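Local coordinates for protein phosphoribosylaminoimidazole-succinocarboxamide synthase (Pyrococcus horikoshii, PDB 4O7R) that catalyses the ATP-dependent joining of L-aspartate to carboxyaminoimidazole ribonucleotide, giving the succinocarboxamide intermediate SAICAR in de novo purine biosynthesis, at residues V90-V95 with P115-Y120. Numbering follows the deposited sequence.
Sequences VVVRNV and PIVELY. With U5P (uridine-5'-monophosphate), chain B.
V90-R93 and P115-Y120 are neighbours in an antiparallel sheet of the SAICAR synthetase fold, where strand 84-93 lies between 111-121 and 169-180; their axes come within 4.6 Å and run at 162° to one another. Two hydrogen-bonded pairs fix the register. V91 and E118 exchange both backbone bonds, V91 N to E118 O and E118 N to V91 O each measuring 2.7 Å, and R93 and I116 do the same. On the face carrying V90, V92, V117 and L119 the contacts are apolar, with V90 CG1 lying 3.9 Å from V117 CG1; helix 143-166 packs on V92 and P115. The face carrying V91, R93, I116 and E118 holds the phosphate of uridine-5'-monophosphate. There R93 bends at chi3 (76°), bringing its guanidinium between E118 and the nucleotide: NH2 donates to U5P O1P at 2.6 Å, while NH1 serves both U5P O3P and E118 OE1. The salt bridge from R93 NH1 to E118 OE1, 2.8 Å long, lies near the guanidinium plane but meets the carboxylate from above, the two planes being 67° apart. The hydroxyl of Y120 donates to the same oxygen from the opposite face, so OE1 is gripped by two donors. An alanine in place of R93 is likely to leave the E118 carboxylate without its cationic partner and the phosphate without two of its donors. D173, S99, R198 and R214 also hydrogen-bond the nucleotide, and H135 of the second subunit packs on I116 and E118. V91 touches U5P and the Y120 ring through separate methyls: CG1, anti to the backbone N, approaches U5P C5', whereas CG2 meets Y120 CE2 obliquely at 3.6 Å.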
# COMPACT_ATOMS: atom_id res chain seq x y z
N VAL A 90 10.60 5.94 -1.97
CA VAL A 90 10.59 5.30 -0.66
C VAL A 90 10.34 6.40 0.35
O VAL A 90 11.19 7.25 0.53
CB VAL A 90 11.94 4.60 -0.36
CG1 VAL A 90 11.91 3.85 0.96
CG2 VAL A 90 12.29 3.64 -1.49
N VAL A 91 9.20 6.36 1.02
CA VAL A 91 8.82 7.47 1.90
C VAL A 91 8.93 7.08 3.38
O VAL A 91 8.44 6.04 3.82
CB VAL A 91 7.40 8.00 1.56
CG1 VAL A 91 7.00 9.08 2.55
CG2 VAL A 91 7.37 8.54 0.14
N VAL A 92 9.61 7.92 4.15
CA VAL A 92 9.75 7.66 5.58
C VAL A 92 8.95 8.75 6.29
O VAL A 92 9.08 9.94 5.96
CB VAL A 92 11.23 7.59 6.01
CG1 VAL A 92 11.37 7.17 7.48
CG2 VAL A 92 11.97 6.61 5.13
N ARG A 93 8.09 8.34 7.24
CA ARG A 93 7.19 9.29 7.94
C ARG A 93 7.32 9.20 9.46
O ARG A 93 7.16 8.12 10.03
CB ARG A 93 5.73 9.08 7.48
CG ARG A 93 5.63 8.69 6.00
CD ARG A 93 4.19 8.61 5.49
NE ARG A 93 3.66 9.95 5.27
CZ ARG A 93 3.17 10.41 4.12
NH1 ARG A 93 3.09 9.63 3.04
NH2 ARG A 93 2.76 11.66 4.08
N ASN A 94 7.66 10.32 10.11
CA ASN A 94 7.73 10.43 11.59
C ASN A 94 6.48 11.13 12.17
O ASN A 94 5.96 10.73 13.23
CB ASN A 94 8.98 11.22 12.01
CG ASN A 94 10.27 10.63 11.44
OD1 ASN A 94 10.58 9.47 11.71
ND2 ASN A 94 10.99 11.40 10.63
N VAL A 95 6.02 12.16 11.47
CA VAL A 95 4.85 12.95 11.86
C VAL A 95 3.78 12.86 10.76
O VAL A 95 4.11 12.86 9.56
CB VAL A 95 5.25 14.43 12.12
CG1 VAL A 95 4.01 15.28 12.43
CG2 VAL A 95 6.24 14.53 13.26
N PRO A 115 8.82 5.19 13.08
CA PRO A 115 8.78 5.62 11.69
C PRO A 115 7.95 4.68 10.79
O PRO A 115 7.91 3.47 11.01
CB PRO A 115 10.26 5.64 11.29
CG PRO A 115 10.99 5.83 12.59
CD PRO A 115 10.21 4.98 13.54
N ILE A 116 7.22 5.26 9.83
CA ILE A 116 6.46 4.49 8.85
C ILE A 116 7.22 4.55 7.55
O ILE A 116 7.59 5.64 7.13
CB ILE A 116 5.05 5.07 8.62
CG1 ILE A 116 4.12 4.65 9.74
CG2 ILE A 116 4.46 4.56 7.30
CD1 ILE A 116 2.73 5.24 9.63
N VAL A 117 7.48 3.40 6.93
CA VAL A 117 8.08 3.39 5.59
C VAL A 117 7.00 3.03 4.57
O VAL A 117 6.27 2.05 4.76
CB VAL A 117 9.31 2.45 5.48
CG1 VAL A 117 9.99 2.58 4.14
CG2 VAL A 117 10.32 2.77 6.56
N GLU A 118 6.88 3.84 3.51
CA GLU A 118 6.00 3.53 2.38
C GLU A 118 6.75 3.39 1.07
O GLU A 118 7.71 4.12 0.81
CB GLU A 118 4.89 4.59 2.23
CG GLU A 118 4.17 4.86 3.54
CD GLU A 118 3.09 5.92 3.44
OE1 GLU A 118 3.23 6.87 2.64
OE2 GLU A 118 2.10 5.79 4.20
N LEU A 119 6.31 2.43 0.26
CA LEU A 119 6.87 2.17 -1.04
C LEU A 119 5.87 2.63 -2.08
O LEU A 119 4.68 2.28 -1.99
CB LEU A 119 7.11 0.67 -1.23
CG LEU A 119 8.11 0.01 -0.28
CD1 LEU A 119 8.18 -1.47 -0.64
CD2 LEU A 119 9.48 0.69 -0.39
N TYR A 120 6.35 3.39 -3.05
CA TYR A 120 5.54 3.88 -4.16
C TYR A 120 6.22 3.44 -5.45
O TYR A 120 7.44 3.51 -5.56
CB TYR A 120 5.42 5.42 -4.12
CG TYR A 120 4.57 5.91 -2.98
CD1 TYR A 120 3.18 6.07 -3.13
CD2 TYR A 120 5.15 6.21 -1.74
CE1 TYR A 120 2.39 6.51 -2.06
CE2 TYR A 120 4.37 6.66 -0.68
CZ TYR A 120 3.00 6.79 -0.84
OH TYR A 120 2.25 7.23 0.24
N1 U5P B . 7.39 13.35 -1.93
C2 U5P B . 8.34 13.60 -2.98
N3 U5P B . 8.03 13.33 -4.26
C4 U5P B . 6.81 12.83 -4.57
C5 U5P B . 5.86 12.56 -3.57
C6 U5P B . 6.18 12.84 -2.24
O2 U5P B . 9.46 14.07 -2.71
O4 U5P B . 6.51 12.57 -5.76
C1' U5P B . 7.74 13.65 -0.53
C2' U5P B . 6.91 14.79 0.02
O2' U5P B . 7.53 16.06 -0.21
C3' U5P B . 6.86 14.44 1.49
C4' U5P B . 6.84 12.91 1.54
O3' U5P B . 8.06 14.87 2.12
O4' U5P B . 7.48 12.51 0.31
C5' U5P B . 5.44 12.29 1.67
O5' U5P B . 4.61 12.74 0.59
P U5P B . 3.02 12.54 0.53
O1P U5P B . 2.47 12.96 1.86
O2P U5P B . 2.60 13.45 -0.61
O3P U5P B . 2.85 11.07 0.22